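Local coordinates for protein protocadherin gamma-B3 (Homo sapiens, PDB 5K8R) that is a potential calcium-dependent cell-adhesion protein that may help establish and maintain specific neuronal connections in the brain, at residues A[260-265]-A[283-288]. Numbering follows the deposited sequence.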
ATOM      1  N   GLN A 260     -17.083 -21.888 -21.258  1.00 59.48           N
ATOM      2  CA  GLN A 260     -18.096 -22.837 -20.820  1.00 57.26           C
ATOM      3  C   GLN A 260     -17.530 -24.227 -20.556  1.00 56.63           C
ATOM      4  O   GLN A 260     -18.301 -25.156 -20.294  1.00 64.06           O
ATOM      5  CB  GLN A 260     -19.214 -22.928 -21.861  1.00 70.25           C
ATOM      6  CG  GLN A 260     -19.988 -21.638 -22.061  1.00 84.69           C
ATOM      7  CD  GLN A 260     -20.841 -21.278 -20.861  1.00 96.64           C
ATOM      8  OE1 GLN A 260     -20.593 -20.278 -20.189  1.00105.39           O
ATOM      9  NE2 GLN A 260     -21.857 -22.090 -20.591  1.00 95.40           N
ATOM     10  N   LEU A 261     -16.212 -24.393 -20.624  1.00 52.70           N
ATOM     11  CA  LEU A 261     -15.583 -25.700 -20.463  1.00 41.67           C
ATOM     12  C   LEU A 261     -14.628 -25.778 -19.285  1.00 49.10           C
ATOM     13  O   LEU A 261     -14.606 -26.794 -18.585  1.00 52.67           O
ATOM     14  CB  LEU A 261     -14.835 -26.088 -21.747  1.00 48.98           C
ATOM     15  CG  LEU A 261     -15.531 -27.100 -22.661  1.00 62.25           C
ATOM     16  CD1 LEU A 261     -15.645 -28.447 -21.968  1.00 73.56           C
ATOM     17  CD2 LEU A 261     -16.901 -26.599 -23.091  1.00 67.24           C
ATOM     18  N   PHE A 262     -13.835 -24.739 -19.039  1.00 52.50           N
ATOM     19  CA  PHE A 262     -12.834 -24.765 -17.985  1.00 53.06           C
ATOM     20  C   PHE A 262     -13.039 -23.603 -17.021  1.00 49.71           C
ATOM     21  O   PHE A 262     -13.644 -22.581 -17.360  1.00 46.14           O
ATOM     22  CB  PHE A 262     -11.414 -24.722 -18.564  1.00 42.89           C
ATOM     23  CG  PHE A 262     -11.076 -25.910 -19.420  1.00 44.84           C
ATOM     24  CD1 PHE A 262     -10.750 -27.125 -18.843  1.00 36.20           C
ATOM     25  CD2 PHE A 262     -11.083 -25.810 -20.801  1.00 51.98           C
ATOM     26  CE1 PHE A 262     -10.440 -28.221 -19.627  1.00 49.41           C
ATOM     27  CE2 PHE A 262     -10.772 -26.901 -21.590  1.00 51.28           C
ATOM     28  CZ  PHE A 262     -10.450 -28.108 -21.003  1.00 44.88           C
ATOM     29  N   LYS A 263     -12.520 -23.779 -15.808  1.00 42.04           N
ATOM     30  CA  LYS A 263     -12.626 -22.789 -14.746  1.00 39.92           C
ATOM     31  C   LYS A 263     -11.308 -22.732 -13.991  1.00 41.63           C
ATOM     32  O   LYS A 263     -10.750 -23.773 -13.634  1.00 45.40           O
ATOM     33  CB  LYS A 263     -13.773 -23.127 -13.785  1.00 55.69           C
ATOM     34  CG  LYS A 263     -13.799 -22.281 -12.521  1.00 67.58           C
ATOM     35  CD  LYS A 263     -14.891 -22.744 -11.568  1.00 70.90           C
ATOM     36  CE  LYS A 263     -14.846 -21.972 -10.259  1.00 72.30           C
ATOM     37  NZ  LYS A 263     -15.024 -20.508 -10.469  1.00 79.06           N
ATOM     38  N   LEU A 264     -10.816 -21.518 -13.751  1.00 44.51           N
ATOM     39  CA  LEU A 264      -9.575 -21.294 -13.018  1.00 43.29           C
ATOM     40  C   LEU A 264      -9.896 -20.552 -11.730  1.00 44.86           C
ATOM     41  O   LEU A 264     -10.397 -19.423 -11.770  1.00 44.62           O
ATOM     42  CB  LEU A 264      -8.571 -20.503 -13.859  1.00 34.64           C
ATOM     43  CG  LEU A 264      -7.209 -20.237 -13.215  1.00 40.66           C
ATOM     44  CD1 LEU A 264      -6.476 -21.543 -12.951  1.00 33.79           C
ATOM     45  CD2 LEU A 264      -6.370 -19.313 -14.086  1.00 35.58           C
ATOM     46  N   ASP A 265      -9.609 -21.185 -10.595  1.00 45.36           N
ATOM     47  CA  ASP A 265      -9.869 -20.568  -9.302  1.00 38.83           C
ATOM     48  C   ASP A 265      -8.966 -19.355  -9.113  1.00 48.12           C
ATOM     49  O   ASP A 265      -7.755 -19.424  -9.346  1.00 42.12           O
ATOM     50  CB  ASP A 265      -9.647 -21.583  -8.181  1.00 47.93           C
ATOM     51  CG  ASP A 265     -10.242 -21.136  -6.855  1.00 58.09           C
ATOM     52  OD1 ASP A 265      -9.994 -19.987  -6.434  1.00 66.08           O
ATOM     53  OD2 ASP A 265     -10.963 -21.943  -6.231  1.00 57.32           O
ATOM     54  N   ASP A 283      -9.075 -31.396 -29.774  1.00 48.87           N
ATOM     55  CA  ASP A 283      -8.155 -32.308 -29.108  1.00 45.94           C
ATOM     56  C   ASP A 283      -7.119 -31.602 -28.241  1.00 43.37           C
ATOM     57  O   ASP A 283      -6.328 -32.280 -27.576  1.00 37.87           O
ATOM     58  CB  ASP A 283      -7.444 -33.190 -30.142  1.00 38.71           C
ATOM     59  CG  ASP A 283      -6.780 -32.384 -31.247  1.00 50.86           C
ATOM     60  OD1 ASP A 283      -6.646 -31.150 -31.101  1.00 55.78           O
ATOM     61  OD2 ASP A 283      -6.383 -32.991 -32.264  1.00 57.28           O
ATOM     62  N   SER A 284      -7.098 -30.272 -28.229  1.00 37.80           N
ATOM     63  CA  SER A 284      -6.101 -29.547 -27.454  1.00 43.32           C
ATOM     64  C   SER A 284      -6.611 -28.145 -27.163  1.00 48.01           C
ATOM     65  O   SER A 284      -7.367 -27.568 -27.950  1.00 42.48           O
ATOM     66  CB  SER A 284      -4.758 -29.482 -28.191  1.00 42.26           C
ATOM     67  OG  SER A 284      -3.799 -28.755 -27.442  1.00 43.86           O
ATOM     68  N   TYR A 285      -6.185 -27.604 -26.022  1.00 45.53           N
ATOM     69  CA  TYR A 285      -6.549 -26.255 -25.601  1.00 39.39           C
ATOM     70  C   TYR A 285      -5.303 -25.548 -25.092  1.00 37.05           C
ATOM     71  O   TYR A 285      -4.663 -26.019 -24.148  1.00 42.11           O
ATOM     72  CB  TYR A 285      -7.623 -26.283 -24.508  1.00 37.11           C
ATOM     73  CG  TYR A 285      -8.965 -26.819 -24.952  1.00 38.01           C
ATOM     74  CD1 TYR A 285      -9.965 -25.963 -25.398  1.00 48.31           C
ATOM     75  CD2 TYR A 285      -9.239 -28.180 -24.915  1.00 43.12           C
ATOM     76  CE1 TYR A 285     -11.196 -26.447 -25.798  1.00 45.90           C
ATOM     77  CE2 TYR A 285     -10.468 -28.673 -25.315  1.00 39.98           C
ATOM     78  CZ  TYR A 285     -11.441 -27.802 -25.756  1.00 39.83           C
ATOM     79  OH  TYR A 285     -12.664 -28.290 -26.154  1.00 57.49           O
ATOM     80  N   THR A 286      -4.961 -24.420 -25.707  1.00 33.45           N
ATOM     81  CA  THR A 286      -3.875 -23.566 -25.241  1.00 43.66           C
ATOM     82  C   THR A 286      -4.480 -22.280 -24.694  1.00 47.45           C
ATOM     83  O   THR A 286      -5.114 -21.522 -25.437  1.00 47.78           O
ATOM     84  CB  THR A 286      -2.879 -23.267 -26.361  1.00 48.69           C
ATOM     85  OG1 THR A 286      -2.216 -24.478 -26.746  1.00 59.31           O
ATOM     86  CG2 THR A 286      -1.842 -22.259 -25.892  1.00 48.49           C
ATOM     87  N   ILE A 287      -4.287 -22.041 -23.399  1.00 48.00           N
ATOM     88  CA  ILE A 287      -4.945 -20.955 -22.683  1.00 43.98           C
ATOM     89  C   ILE A 287      -3.890 -20.122 -21.970  1.00 38.18           C
ATOM     90  O   ILE A 287      -2.988 -20.672 -21.331  1.00 40.06           O
ATOM     91  CB  ILE A 287      -5.976 -21.490 -21.670  1.00 30.25           C
ATOM     92  CG1 ILE A 287      -6.984 -22.408 -22.362  1.00 29.77           C
ATOM     93  CG2 ILE A 287      -6.682 -20.344 -20.976  1.00 36.93           C
ATOM     94  CD1 ILE A 287      -7.821 -23.221 -21.398  1.00 33.14           C
ATOM     95  N   GLY A 288      -4.008 -18.801 -22.071  1.00 43.97           N
ATOM     96  CA  GLY A 288      -3.124 -17.905 -21.347  1.00 34.46           C
ATOM     97  C   GLY A 288      -3.636 -17.645 -19.937  1.00 41.07           C
ATOM     98  O   GLY A 288      -4.832 -17.451 -19.718  1.00 39.03           O
TER
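The two sheets of the third cadherin repeat, a Greek-key beta sandwich, meet here through Phe262 of strand 262-264 and Tyr285 and Ile287 of strand 284-292. Phe262 is on an outermost strand of one sheet, and the other two residues lie on an inner strand of the facing sheet. The aromatic pair is T-shaped. The edge of Phe262 points at one face of Tyr285, with the ring planes at 73° and the centroids 5.2 Å apart. Phe262 CE2 sits over the centre of the tyrosine ring and comes within 3.8 Å of Tyr285 CG. In both residues CG is anti to the carbonyl carbon (chi1 -63° in Phe262, -66° in Tyr285). The Phe262 ring reaches toward the facing sheet, and the Tyr285 ring slants off and turns one face to it. Ile287, two residues along, adds its CD1 at 4.2 Å from Phe262 CD2. Phe251 of strand 248-252, Leu271 of strand 270-273 and Ile305 of strand 298-308 also touch Phe262. With an alanine at Tyr285 the Phe262 edge would probably lose its aromatic face, and a gap would be likely to open between the sheets. All three touching residues are buried and meet through carbon alone, so shape and dispersion join the sheets here, with the weak directionality of an edge-to-face pair.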